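Local coordinates for protein CRISPR-associated endonuclease Cas9 (Campylobacter jejuni subsp. jejuni serotype O:2, PDB 5X2H) that acts as an RNA-guided, magnesium-dependent CRISPR endonuclease that binds crRNA and tracrRNA and cleaves invading DNA as part of adaptive immunity, at residues L30-V35 with L473-K478; S106-R111 with N189-K194; P412-G417 with D421-E426; V698-M703 with K708-K713. All coordinates share one frame; numbering follows the deposited sequence.

Interaction 1 (L30-V35 with L473-K478); sequences LKDCGV and LKKYGK
Two first torsions bring Tyr-476 and Asp-32 together. Tyr-476 sets CG beside its backbone N, opposite the carbonyl carbon (chi1 -56°), which sends the ring outward from the last turn of helix 456-476, while the carboxylate of Asp-32 is turned trans to the backbone N (chi1 -154°) and extends from the strand to meet it. Tyr-476 OH donates a hydrogen bond to Asp-32 OD2, modelled at 2.3 Å, so short that the exact length is doubtful. The acceptor oxygen sits at the edge of the ring, near its plane, whereas the carboxylate plane stands 86° from it. Asp-32 OD1 takes a second bond from the backbone N of Cys-33 at 2.8 Å, on its anti side and tilted from the carboxylate plane; together these would limit rotation of the acid. Strand 29-37 is the edge strand of the five-stranded mixed sheet of the RuvC-like domain, which has an RNase H fold; here two successive residues, Lys-31 and Asp-32, share Phe-24 as their partner on the next strand, which makes a classic beta bulge. The Phe-24 ring also meets that of Tyr-476. Over one ring face, offset toward the rim, lies Lys-475 CG. The Lys-475 chain bends only at its last torsion, leaving NZ 5.3 Å from Asp-32 OD2; its salt bridge is with Glu-821.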
# COMPACT_ATOMS: atom_id res chain seq x y z
N LEU A 30 18.48 9.37 -36.22
CA LEU A 30 17.93 9.79 -34.94
C LEU A 30 17.26 11.15 -35.08
O LEU A 30 17.89 12.12 -35.53
CB LEU A 30 19.03 9.84 -33.88
CG LEU A 30 18.56 10.10 -32.45
CD1 LEU A 30 17.55 9.05 -32.03
CD2 LEU A 30 19.75 10.13 -31.50
N LYS A 31 15.99 11.23 -34.70
CA LYS A 31 15.18 12.43 -34.90
C LYS A 31 14.88 13.19 -33.63
O LYS A 31 14.83 14.43 -33.66
CB LYS A 31 13.85 12.04 -35.58
CG LYS A 31 14.01 11.21 -36.84
CD LYS A 31 14.41 12.05 -38.04
CE LYS A 31 13.24 12.89 -38.54
NZ LYS A 31 13.54 13.54 -39.84
N ASP A 32 14.67 12.51 -32.50
CA ASP A 32 14.27 13.19 -31.28
C ASP A 32 14.74 12.38 -30.07
O ASP A 32 14.91 11.16 -30.15
CB ASP A 32 12.75 13.39 -31.23
CG ASP A 32 12.34 14.57 -30.37
OD1 ASP A 32 13.21 15.11 -29.65
OD2 ASP A 32 11.16 14.96 -30.42
N CYS A 33 14.95 13.08 -28.96
CA CYS A 33 15.44 12.47 -27.73
C CYS A 33 14.81 13.16 -26.53
O CYS A 33 14.36 14.31 -26.62
CB CYS A 33 16.97 12.56 -27.63
SG CYS A 33 17.85 11.09 -28.18
N GLY A 34 14.78 12.46 -25.40
CA GLY A 34 14.23 13.05 -24.19
C GLY A 34 14.31 12.09 -23.03
O GLY A 34 14.50 10.88 -23.19
N VAL A 35 14.16 12.66 -21.83
CA VAL A 35 14.11 11.91 -20.58
C VAL A 35 12.97 12.47 -19.74
O VAL A 35 12.85 13.68 -19.57
CB VAL A 35 15.43 11.99 -19.79
CG1 VAL A 35 15.39 11.05 -18.60
CG2 VAL A 35 16.62 11.67 -20.67
N LEU A 473 3.11 9.79 -30.26
CA LEU A 473 2.17 9.44 -31.32
C LEU A 473 1.43 10.67 -31.82
O LEU A 473 1.19 10.81 -33.03
CB LEU A 473 1.19 8.38 -30.82
CG LEU A 473 1.78 7.01 -30.49
CD1 LEU A 473 0.73 6.10 -29.87
CD2 LEU A 473 2.37 6.37 -31.74
N LYS A 474 1.06 11.58 -30.92
CA LYS A 474 0.39 12.80 -31.34
C LYS A 474 1.32 13.71 -32.12
O LYS A 474 0.87 14.43 -33.02
CB LYS A 474 -0.18 13.54 -30.12
CG LYS A 474 -1.25 14.57 -30.48
CD LYS A 474 -0.98 15.92 -29.83
CE LYS A 474 -1.24 15.90 -28.34
NZ LYS A 474 -2.68 15.72 -28.01
N LYS A 475 2.62 13.69 -31.82
CA LYS A 475 3.55 14.61 -32.45
C LYS A 475 4.00 14.13 -33.82
O LYS A 475 4.15 14.94 -34.75
CB LYS A 475 4.76 14.84 -31.54
CG LYS A 475 5.66 16.00 -31.94
CD LYS A 475 6.87 16.10 -31.02
CE LYS A 475 7.81 17.24 -31.39
NZ LYS A 475 7.35 18.56 -30.86
N TYR A 476 4.21 12.82 -33.99
CA TYR A 476 4.78 12.28 -35.21
C TYR A 476 3.90 11.28 -35.95
O TYR A 476 4.24 10.90 -37.07
CB TYR A 476 6.14 11.62 -34.93
CG TYR A 476 7.14 12.52 -34.26
CD1 TYR A 476 7.81 13.51 -34.98
CD2 TYR A 476 7.44 12.39 -32.91
CE1 TYR A 476 8.74 14.34 -34.37
CE2 TYR A 476 8.36 13.21 -32.30
CZ TYR A 476 9.01 14.18 -33.03
OH TYR A 476 9.93 15.00 -32.42
N GLY A 477 2.79 10.83 -35.36
CA GLY A 477 1.93 9.87 -36.02
C GLY A 477 2.35 8.44 -35.78
O GLY A 477 3.24 8.13 -34.98
N LYS A 478 1.68 7.54 -36.50
CA LYS A 478 1.89 6.11 -36.31
C LYS A 478 3.33 5.71 -36.62
O LYS A 478 4.03 6.35 -37.40
CB LYS A 478 0.93 5.30 -37.20
CG LYS A 478 -0.52 5.33 -36.77
CD LYS A 478 -1.35 4.40 -37.65
CE LYS A 478 -2.83 4.48 -37.33
NZ LYS A 478 -3.14 4.06 -35.94

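Interaction 2 (S106-R111 with N189-K194); sequences SPYELR and NVRNKK. With nucleotides of chain B.
Val-190 lays its CG1 methyl against the Tyr-108 ring, approaching it obliquely, with 3.5 Å between Val-190 CG1 and Tyr-108 CE1. CG1 is anti to the backbone N of Val-190 (chi1 -173°), and the two side chains run past one another in opposite directions. The tyrosine then goes on to the guide RNA of chain B: Tyr-108 OH donates to OP1 of A44 at 2.6 Å, while O3' of U43 lies near the ring plane at its edge. Arg-191 is doubly bent, at chi2 (-81°) and chi3 (-55°), and so folds its guanidinium back between two phosphates. Both are met at its edge: NE of Arg-191 reaches OP1 of C20 at 2.8 Å, NH2 of Arg-191 reaches OP2 of the same nucleotide at 2.9 Å, and NH1 of Arg-191 turns to OP2 of A44 at 3.2 Å. OP1 of C20 gains a second donor in the backbone N of Asn-192. The U43 phosphate is gripped otherwise, its OP1 by the backbone N atoms of Val-190 and Arg-191, its OP2 by Lys-193 NZ. Asn-189 ND2 ties the loop to itself by donating to Arg-191 O in the carbonyl plane. The RNA bonds described here all go to backbone phosphates. Tyr-108 belongs to helix 107-113, capped by Ser-106 OG; it meets His-130 of helix 121-133 edge-to-face, and Leu-172 of helix 168-175 packs on both Tyr-108 and Val-190.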
# COMPACT_ATOMS: atom_id res chain seq x y z
N SER A 106 -5.34 1.28 42.37
CA SER A 106 -5.04 0.81 41.03
C SER A 106 -5.97 -0.34 40.64
O SER A 106 -6.46 -1.07 41.51
CB SER A 106 -3.59 0.34 40.93
OG SER A 106 -3.41 -0.87 41.64
N PRO A 107 -6.23 -0.53 39.34
CA PRO A 107 -7.02 -1.69 38.92
C PRO A 107 -6.34 -3.01 39.21
O PRO A 107 -7.02 -4.03 39.34
CB PRO A 107 -7.21 -1.46 37.41
CG PRO A 107 -6.88 -0.02 37.18
CD PRO A 107 -5.85 0.33 38.20
N TYR A 108 -5.01 -3.02 39.29
CA TYR A 108 -4.30 -4.26 39.61
C TYR A 108 -4.59 -4.70 41.04
O TYR A 108 -4.71 -5.90 41.31
CB TYR A 108 -2.80 -4.08 39.40
CG TYR A 108 -2.45 -3.70 37.98
CD1 TYR A 108 -2.43 -4.65 36.97
CD2 TYR A 108 -2.16 -2.38 37.64
CE1 TYR A 108 -2.12 -4.31 35.67
CE2 TYR A 108 -1.85 -2.03 36.34
CZ TYR A 108 -1.83 -3.00 35.36
OH TYR A 108 -1.52 -2.65 34.06
N GLU A 109 -4.72 -3.75 41.97
CA GLU A 109 -5.11 -4.11 43.33
C GLU A 109 -6.59 -4.46 43.40
O GLU A 109 -6.98 -5.39 44.12
CB GLU A 109 -4.78 -2.98 44.30
CG GLU A 109 -5.20 -3.28 45.73
CD GLU A 109 -4.58 -2.34 46.75
OE1 GLU A 109 -4.04 -1.29 46.34
OE2 GLU A 109 -4.61 -2.67 47.95
N LEU A 110 -7.43 -3.73 42.66
CA LEU A 110 -8.85 -4.05 42.63
C LEU A 110 -9.09 -5.44 42.07
O LEU A 110 -9.97 -6.17 42.54
CB LEU A 110 -9.61 -3.00 41.81
CG LEU A 110 -9.71 -1.59 42.40
CD1 LEU A 110 -10.59 -0.73 41.51
CD2 LEU A 110 -10.24 -1.63 43.82
N ARG A 111 -8.31 -5.83 41.05
CA ARG A 111 -8.47 -7.15 40.45
C ARG A 111 -7.96 -8.26 41.37
O ARG A 111 -8.38 -9.41 41.20
CB ARG A 111 -7.76 -7.20 39.10
CG ARG A 111 -8.52 -6.49 37.99
CD ARG A 111 -7.61 -6.10 36.84
NE ARG A 111 -7.02 -7.25 36.16
CZ ARG A 111 -6.16 -7.16 35.15
NH1 ARG A 111 -5.80 -5.96 34.69
NH2 ARG A 111 -5.67 -8.25 34.60
N ASN A 189 8.09 -2.18 35.84
CA ASN A 189 7.00 -1.91 34.93
C ASN A 189 6.00 -3.06 34.91
O ASN A 189 6.39 -4.23 34.90
CB ASN A 189 7.53 -1.66 33.51
CG ASN A 189 8.38 -2.81 33.00
OD1 ASN A 189 9.31 -3.25 33.67
ND2 ASN A 189 8.06 -3.29 31.80
N VAL A 190 4.71 -2.72 34.93
CA VAL A 190 3.66 -3.68 34.63
C VAL A 190 3.31 -3.65 33.15
O VAL A 190 3.27 -4.68 32.48
CB VAL A 190 2.41 -3.41 35.50
CG1 VAL A 190 1.39 -4.51 35.30
CG2 VAL A 190 2.79 -3.28 36.96
N ARG A 191 3.06 -2.45 32.64
CA ARG A 191 2.93 -2.24 31.21
C ARG A 191 4.26 -2.50 30.52
O ARG A 191 5.33 -2.49 31.14
CB ARG A 191 2.47 -0.81 30.92
CG ARG A 191 1.19 -0.40 31.62
CD ARG A 191 -0.03 -0.91 30.88
NE ARG A 191 -0.04 -0.48 29.48
CZ ARG A 191 -0.59 0.65 29.05
NH1 ARG A 191 -1.18 1.48 29.90
NH2 ARG A 191 -0.55 0.96 27.76
N ASN A 192 4.20 -2.75 29.22
CA ASN A 192 5.42 -2.86 28.44
C ASN A 192 6.08 -1.50 28.31
O ASN A 192 5.42 -0.45 28.33
CB ASN A 192 5.13 -3.45 27.06
CG ASN A 192 5.04 -4.96 27.08
OD1 ASN A 192 5.76 -5.63 27.84
ND2 ASN A 192 4.17 -5.52 26.25
N LYS A 193 7.41 -1.51 28.19
CA LYS A 193 8.18 -0.28 28.06
C LYS A 193 9.16 -0.42 26.91
O LYS A 193 9.72 -1.50 26.68
CB LYS A 193 8.96 0.04 29.35
CG LYS A 193 8.10 0.19 30.59
CD LYS A 193 7.19 1.40 30.51
CE LYS A 193 6.35 1.53 31.77
NZ LYS A 193 5.34 2.62 31.67
N LYS A 194 9.35 0.68 26.18
CA LYS A 194 10.45 0.87 25.23
C LYS A 194 10.83 -0.37 24.44
O LYS A 194 11.83 -1.03 24.75
CB LYS A 194 11.69 1.38 25.98
P C B 20 1.43 -2.09 26.51
OP1 C B 20 1.51 -2.32 27.97
OP2 C B 20 0.37 -1.20 25.98
O5' C B 20 2.85 -1.53 26.05
C5' C B 20 3.07 -0.16 25.78
C4' C B 20 4.18 0.01 24.77
O4' C B 20 3.65 -0.20 23.43
C3' C B 20 4.85 1.37 24.70
O3' C B 20 5.85 1.53 25.70
C2' C B 20 5.41 1.39 23.28
O2' C B 20 6.63 0.67 23.22
C1' C B 20 4.34 0.61 22.51
N1 C B 20 3.36 1.49 21.83
C2 C B 20 3.79 2.27 20.75
O2 C B 20 4.97 2.22 20.38
N3 C B 20 2.90 3.07 20.12
C4 C B 20 1.63 3.10 20.52
N4 C B 20 0.80 3.91 19.85
C5 C B 20 1.16 2.32 21.61
C6 C B 20 2.05 1.53 22.23
P U B 43 3.61 1.12 34.77
OP1 U B 43 3.50 -0.29 34.33
OP2 U B 43 3.95 2.17 33.78
O5' U B 43 2.24 1.55 35.45
C5' U B 43 1.71 0.79 36.52
C4' U B 43 0.44 1.41 37.05
O4' U B 43 0.75 2.61 37.80
C3' U B 43 -0.55 1.89 36.00
O3' U B 43 -1.31 0.84 35.42
C2' U B 43 -1.38 2.89 36.78
O2' U B 43 -2.28 2.22 37.65
C1' U B 43 -0.30 3.55 37.64
N1 U B 43 0.24 4.77 37.00
C2 U B 43 -0.53 5.92 37.07
O2 U B 43 -1.62 5.95 37.64
N3 U B 43 0.01 7.02 36.46
C4 U B 43 1.21 7.10 35.80
O4 U B 43 1.56 8.17 35.31
C5 U B 43 1.95 5.87 35.77
C6 U B 43 1.45 4.78 36.35
P A B 44 -1.98 1.01 33.96
OP1 A B 44 -2.48 -0.32 33.55
OP2 A B 44 -1.05 1.75 33.07
O5' A B 44 -3.23 1.96 34.23
C5' A B 44 -4.22 1.60 35.18
C4' A B 44 -5.13 2.76 35.49
O4' A B 44 -4.37 3.86 36.05
C3' A B 44 -5.85 3.37 34.30
O3' A B 44 -7.01 2.63 33.95
C2' A B 44 -6.15 4.79 34.77
O2' A B 44 -7.31 4.81 35.58
C1' A B 44 -4.93 5.09 35.64
N9 A B 44 -3.89 5.87 34.93
C8 A B 44 -2.72 5.42 34.38
N7 A B 44 -1.99 6.37 33.83
C5 A B 44 -2.74 7.52 34.04
C6 A B 44 -2.52 8.87 33.69
N6 A B 44 -1.43 9.31 33.04
N1 A B 44 -3.46 9.77 34.04
C2 A B 44 -4.54 9.34 34.70
N3 A B 44 -4.86 8.11 35.08
C4 A B 44 -3.91 7.23 34.71

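Interaction 3 (P412-G417 with D421-E426); sequences PLMLEG and DEACNE. With nucleotides of chain C.
Leu-413 and Ala-423 form the tight centre of this contact between two consecutive helices, 404-415 and 420-427. Their backbones come near, 5.7 Å from Leu-413 CA to Ala-423 CA. Side chains touch directly as a result, with 3.8 Å between Leu-413 CB and Ala-423 CB. Leu-413 carries CG beside its backbone N (chi1 -59°), a setting that lays CD1 over the backbone of the second helix, 3.6 Å from Ala-423 O. On the buried flank, Met-414 CG approaches Ala-423 CB more loosely at 4.3 Å, and the methionine also packs on Phe-271, Leu-274, Thr-275 and Ile-278 of helix 266-288. Gly-417, in the link between the helices, has positive phi. Matters differ on the solvent side. There the extended chain of Glu-426, with CG trans to its backbone N (chi1 172°), passes across the end of Leu-413 at a slant, its CD 3.8 Å from Leu-413 CD1. Its oxygen OE1 is engaged in a salt bridge with Lys-418 of the connecting turn. Asp-421, on the same helix, approaches the sugar of DC27 of DNA chain C, with 3.5 Å between Asp-421 OD2 and O3' of that nucleotide. No hydrogen bond spans the two segments: a small apolar core holds them, and at its exposed margin Lys-418, bridged to Glu-426 and in a long, weak pair with Glu-416, probably eases the charge.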
# COMPACT_ATOMS: atom_id res chain seq x y z
N PRO A 412 -15.77 -32.64 -18.30
CA PRO A 412 -16.37 -33.85 -18.89
C PRO A 412 -15.53 -34.47 -19.98
O PRO A 412 -15.47 -35.70 -20.09
CB PRO A 412 -17.72 -33.34 -19.44
CG PRO A 412 -18.03 -32.16 -18.60
CD PRO A 412 -16.71 -31.50 -18.33
N LEU A 413 -14.86 -33.65 -20.80
CA LEU A 413 -14.01 -34.20 -21.85
C LEU A 413 -12.75 -34.83 -21.27
O LEU A 413 -12.28 -35.87 -21.76
CB LEU A 413 -13.65 -33.12 -22.87
CG LEU A 413 -14.81 -32.44 -23.59
CD1 LEU A 413 -14.28 -31.53 -24.69
CD2 LEU A 413 -15.78 -33.47 -24.16
N MET A 414 -12.18 -34.21 -20.23
CA MET A 414 -11.02 -34.80 -19.57
C MET A 414 -11.39 -36.07 -18.82
O MET A 414 -10.54 -36.96 -18.66
CB MET A 414 -10.38 -33.78 -18.62
CG MET A 414 -9.87 -32.52 -19.31
SD MET A 414 -9.00 -31.39 -18.20
CE MET A 414 -7.53 -32.34 -17.83
N LEU A 415 -12.64 -36.18 -18.37
CA LEU A 415 -13.10 -37.44 -17.78
C LEU A 415 -13.01 -38.58 -18.78
O LEU A 415 -12.75 -39.73 -18.39
CB LEU A 415 -14.54 -37.28 -17.29
CG LEU A 415 -14.76 -37.29 -15.77
CD1 LEU A 415 -15.94 -36.41 -15.41
CD2 LEU A 415 -14.98 -38.71 -15.28
N GLU A 416 -13.20 -38.29 -20.07
CA GLU A 416 -13.03 -39.28 -21.13
C GLU A 416 -11.57 -39.54 -21.46
O GLU A 416 -11.28 -40.25 -22.43
CB GLU A 416 -13.78 -38.83 -22.38
CG GLU A 416 -15.25 -38.50 -22.14
CD GLU A 416 -15.86 -37.70 -23.27
OE1 GLU A 416 -15.14 -37.39 -24.25
OE2 GLU A 416 -17.07 -37.38 -23.19
N GLY A 417 -10.64 -38.98 -20.69
CA GLY A 417 -9.22 -39.21 -20.91
C GLY A 417 -8.53 -38.21 -21.80
O GLY A 417 -7.38 -38.44 -22.18
N ASP A 421 -5.54 -29.40 -23.43
CA ASP A 421 -5.55 -28.69 -24.71
C ASP A 421 -6.52 -29.33 -25.69
O ASP A 421 -7.19 -28.63 -26.45
CB ASP A 421 -4.14 -28.64 -25.30
CG ASP A 421 -3.70 -29.98 -25.88
OD1 ASP A 421 -3.62 -30.96 -25.11
OD2 ASP A 421 -3.44 -30.04 -27.10
N GLU A 422 -6.62 -30.67 -25.67
CA GLU A 422 -7.56 -31.34 -26.56
C GLU A 422 -9.00 -30.98 -26.22
O GLU A 422 -9.83 -30.81 -27.11
CB GLU A 422 -7.37 -32.85 -26.49
CG GLU A 422 -5.95 -33.33 -26.77
CD GLU A 422 -5.81 -34.83 -26.61
OE1 GLU A 422 -5.49 -35.51 -27.60
OE2 GLU A 422 -6.03 -35.32 -25.48
N ALA A 423 -9.30 -30.86 -24.93
CA ALA A 423 -10.64 -30.46 -24.52
C ALA A 423 -10.94 -29.03 -24.97
O ALA A 423 -12.05 -28.74 -25.44
CB ALA A 423 -10.80 -30.59 -23.01
N CYS A 424 -9.97 -28.13 -24.83
CA CYS A 424 -10.18 -26.75 -25.23
C CYS A 424 -10.35 -26.62 -26.74
O CYS A 424 -11.16 -25.83 -27.22
CB CYS A 424 -9.03 -25.87 -24.74
SG CYS A 424 -8.92 -25.73 -22.93
N ASN A 425 -9.59 -27.41 -27.51
CA ASN A 425 -9.72 -27.34 -28.96
C ASN A 425 -11.04 -27.92 -29.43
O ASN A 425 -11.66 -27.40 -30.37
CB ASN A 425 -8.54 -28.05 -29.64
CG ASN A 425 -8.49 -27.79 -31.13
OD1 ASN A 425 -8.77 -28.69 -31.94
ND2 ASN A 425 -8.15 -26.57 -31.51
N GLU A 426 -11.50 -29.00 -28.79
CA GLU A 426 -12.79 -29.59 -29.17
C GLU A 426 -13.94 -28.66 -28.81
O GLU A 426 -14.95 -28.61 -29.54
CB GLU A 426 -12.96 -30.95 -28.50
CG GLU A 426 -14.34 -31.56 -28.68
CD GLU A 426 -14.40 -33.00 -28.23
OE1 GLU A 426 -13.33 -33.62 -28.05
OE2 GLU A 426 -15.53 -33.52 -28.07
P DC C 27 1.49 -34.28 -24.47
OP1 DC C 27 1.14 -35.56 -25.13
OP2 DC C 27 2.89 -33.80 -24.47
O5' DC C 27 0.58 -33.13 -25.08
C5' DC C 27 1.18 -31.97 -25.63
C4' DC C 27 0.17 -30.84 -25.73
O4' DC C 27 0.11 -30.14 -24.46
C3' DC C 27 0.49 -29.78 -26.76
O3' DC C 27 -0.05 -30.15 -28.02
C2' DC C 27 -0.21 -28.56 -26.19
C1' DC C 27 0.03 -28.75 -24.69
N1 DC C 27 1.29 -28.10 -24.20
C2 DC C 27 1.35 -26.71 -24.06
O2 DC C 27 0.35 -26.03 -24.34
N3 DC C 27 2.50 -26.15 -23.62
C4 DC C 27 3.55 -26.92 -23.32
N4 DC C 27 4.66 -26.31 -22.89
C5 DC C 27 3.51 -28.33 -23.46
C6 DC C 27 2.37 -28.88 -23.89

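Interaction 4 (V698-M703 with K708-K713); sequences VPIYTM and KVLPNK. With nucleotides of chain D.
Val-698 turns both methyls onto a carbonyl of the returning chain: CG2 of Val-698 is 3.6 Å from Lys-713 O, and CG1 of Val-698 is 3.7 Å from the same oxygen. CG1, trans to the backbone N (chi1 177°), also abuts the ring of Pro-711, at 3.8 Å from Pro-711 CB. That proline turns its other ring atoms along the strand, CG toward Pro-699 O and CD toward Ile-700 CG1. Ile-700 and Leu-710 meet at a slant through their ends, with 3.7 Å between Ile-700 CD1 and Leu-710 CD1; the isoleucine chain is straight beyond CG1, which carries CD1 to the leucine. The result is two branched side chains of strand 695-700, Val-698 and Ile-700, laid against a loop without regular structure. Between strand and loop the chain makes one short helix, 702-707, with Tyr-701 at its N-cap position and Lys-708 ending it in a Schellman motif, so that the loop doubles back beside the strand. Tyr-701 takes no part in the apolar contact. Its ring instead extends to DNA chain D, where OH donates to OP2 of DA4 at 2.6 Å, the oxygen lying at the ring edge near its plane. Polar groups on the loop find partners beyond the contact: Pro-711 O and Asn-712 OD1 both accept from Arg-830. Cohesion between strand and loop is therefore apolar, no hydrogen bond crossing it, while the adjoining tyrosine adds a neutral hydroxyl donor to a phosphate.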
# COMPACT_ATOMS: atom_id res chain seq x y z
N VAL A 698 3.35 33.11 -0.30
CA VAL A 698 2.41 32.59 0.69
C VAL A 698 2.57 31.07 0.71
O VAL A 698 2.24 30.40 -0.28
CB VAL A 698 0.96 32.99 0.37
CG1 VAL A 698 0.00 32.37 1.37
CG2 VAL A 698 0.82 34.50 0.36
N PRO A 699 3.08 30.49 1.80
CA PRO A 699 3.23 29.03 1.85
C PRO A 699 1.91 28.35 2.17
O PRO A 699 1.14 28.83 3.00
CB PRO A 699 4.26 28.83 2.97
CG PRO A 699 4.02 29.99 3.89
CD PRO A 699 3.52 31.14 3.04
N ILE A 700 1.66 27.24 1.49
CA ILE A 700 0.39 26.51 1.58
C ILE A 700 0.70 25.05 1.90
O ILE A 700 1.37 24.37 1.12
CB ILE A 700 -0.44 26.63 0.29
CG1 ILE A 700 -0.71 28.11 -0.02
CG2 ILE A 700 -1.74 25.86 0.42
CD1 ILE A 700 -1.56 28.33 -1.25
N TYR A 701 0.19 24.57 3.03
CA TYR A 701 0.50 23.25 3.56
C TYR A 701 -0.70 22.33 3.45
O TYR A 701 -1.83 22.75 3.18
CB TYR A 701 0.97 23.36 5.02
CG TYR A 701 2.17 24.26 5.22
CD1 TYR A 701 2.01 25.64 5.39
CD2 TYR A 701 3.45 23.75 5.23
CE1 TYR A 701 3.10 26.46 5.57
CE2 TYR A 701 4.55 24.57 5.41
CZ TYR A 701 4.37 25.93 5.57
OH TYR A 701 5.46 26.75 5.75
N THR A 702 -0.45 21.03 3.66
CA THR A 702 -1.52 20.04 3.59
C THR A 702 -2.64 20.36 4.57
O THR A 702 -3.82 20.17 4.26
CB THR A 702 -0.96 18.65 3.86
OG1 THR A 702 -0.17 18.68 5.05
CG2 THR A 702 -0.11 18.17 2.69
N MET A 703 -2.28 20.85 5.76
CA MET A 703 -3.30 21.21 6.74
C MET A 703 -4.21 22.32 6.22
O MET A 703 -5.42 22.31 6.47
CB MET A 703 -2.64 21.63 8.05
CG MET A 703 -3.64 22.11 9.09
SD MET A 703 -4.92 20.89 9.44
CE MET A 703 -4.07 19.84 10.62
N LYS A 708 -9.63 23.87 4.28
CA LYS A 708 -10.32 24.55 3.19
C LYS A 708 -10.26 26.07 3.33
O LYS A 708 -11.16 26.79 2.89
CB LYS A 708 -11.77 24.08 3.06
CG LYS A 708 -11.90 22.61 2.68
CD LYS A 708 -11.23 22.34 1.34
CE LYS A 708 -11.31 20.87 0.96
NZ LYS A 708 -10.51 20.02 1.89
N VAL A 709 -9.20 26.57 3.95
CA VAL A 709 -8.97 28.00 4.11
C VAL A 709 -7.69 28.35 3.37
O VAL A 709 -6.62 27.83 3.70
CB VAL A 709 -8.88 28.41 5.59
CG1 VAL A 709 -8.55 29.89 5.71
CG2 VAL A 709 -10.19 28.10 6.30
N LEU A 710 -7.80 29.22 2.38
CA LEU A 710 -6.64 29.62 1.60
C LEU A 710 -5.88 30.73 2.33
O LEU A 710 -6.44 31.81 2.54
CB LEU A 710 -7.06 30.10 0.21
CG LEU A 710 -5.93 30.37 -0.78
CD1 LEU A 710 -5.22 29.08 -1.16
CD2 LEU A 710 -6.47 31.08 -2.02
N PRO A 711 -4.64 30.50 2.75
CA PRO A 711 -3.88 31.55 3.43
C PRO A 711 -3.66 32.74 2.51
O PRO A 711 -3.59 32.61 1.29
CB PRO A 711 -2.56 30.87 3.81
CG PRO A 711 -2.84 29.39 3.71
CD PRO A 711 -3.87 29.24 2.64
N ASN A 712 -3.55 33.93 3.11
CA ASN A 712 -3.43 35.15 2.33
C ASN A 712 -2.36 36.10 2.88
O ASN A 712 -2.40 37.30 2.59
CB ASN A 712 -4.78 35.88 2.26
CG ASN A 712 -4.87 36.82 1.07
OD1 ASN A 712 -4.33 36.54 -0.00
ND2 ASN A 712 -5.55 37.95 1.25
N LYS A 713 -1.41 35.60 3.66
CA LYS A 713 -0.36 36.43 4.23
C LYS A 713 0.99 35.92 3.76
O LYS A 713 1.29 34.72 3.89
CB LYS A 713 -0.43 36.43 5.76
CG LYS A 713 -1.63 37.20 6.31
CD LYS A 713 -1.55 37.34 7.82
CE LYS A 713 -2.67 38.22 8.35
NZ LYS A 713 -2.55 38.44 9.82
P DA D 4 7.56 24.73 7.88
OP1 DA D 4 6.46 24.81 8.87
OP2 DA D 4 7.53 25.53 6.63
O5' DA D 4 8.93 25.10 8.60
C5' DA D 4 9.33 24.43 9.78
C4' DA D 4 10.67 24.95 10.23
O4' DA D 4 11.74 24.27 9.50
C3' DA D 4 10.89 26.45 9.97
O3' DA D 4 11.63 27.02 11.02
C2' DA D 4 11.72 26.43 8.70
C1' DA D 4 12.61 25.25 9.02
N9 DA D 4 13.40 24.76 7.90
C8 DA D 4 13.12 24.87 6.57
N7 DA D 4 14.05 24.36 5.79
C5 DA D 4 15.01 23.90 6.68
C6 DA D 4 16.25 23.25 6.49
N6 DA D 4 16.75 22.95 5.29
N1 DA D 4 16.95 22.92 7.60
C2 DA D 4 16.45 23.23 8.80
N3 DA D 4 15.31 23.83 9.09
C4 DA D 4 14.63 24.14 7.98

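The four contacts are separate, with no atoms in touch. Interaction 1 closes a long loop of the chain, within which interactions 2 and 3 are nested; interaction 4 follows later. Interactions 1 and 2 lie on opposite sides of the chain's centre, their own centres 69 Å apart, as do interactions 3 and 4 at 67 Å. Interaction 1 belongs to the sheet whose strands 10-15 and 481-485 carry Asp-14 and Glu-485, predicted magnesium ligands of the RuvC-like site; its touching residues lie away from them, although Val-35 packs on His-558, another predicted ligand. Interactions 2 and 4, 45 Å between centres, each hold a tyrosine hydroxyl on a phosphate, of RNA and DNA respectively, whereas Asp-421 of interaction 3 approaches a DNA sugar.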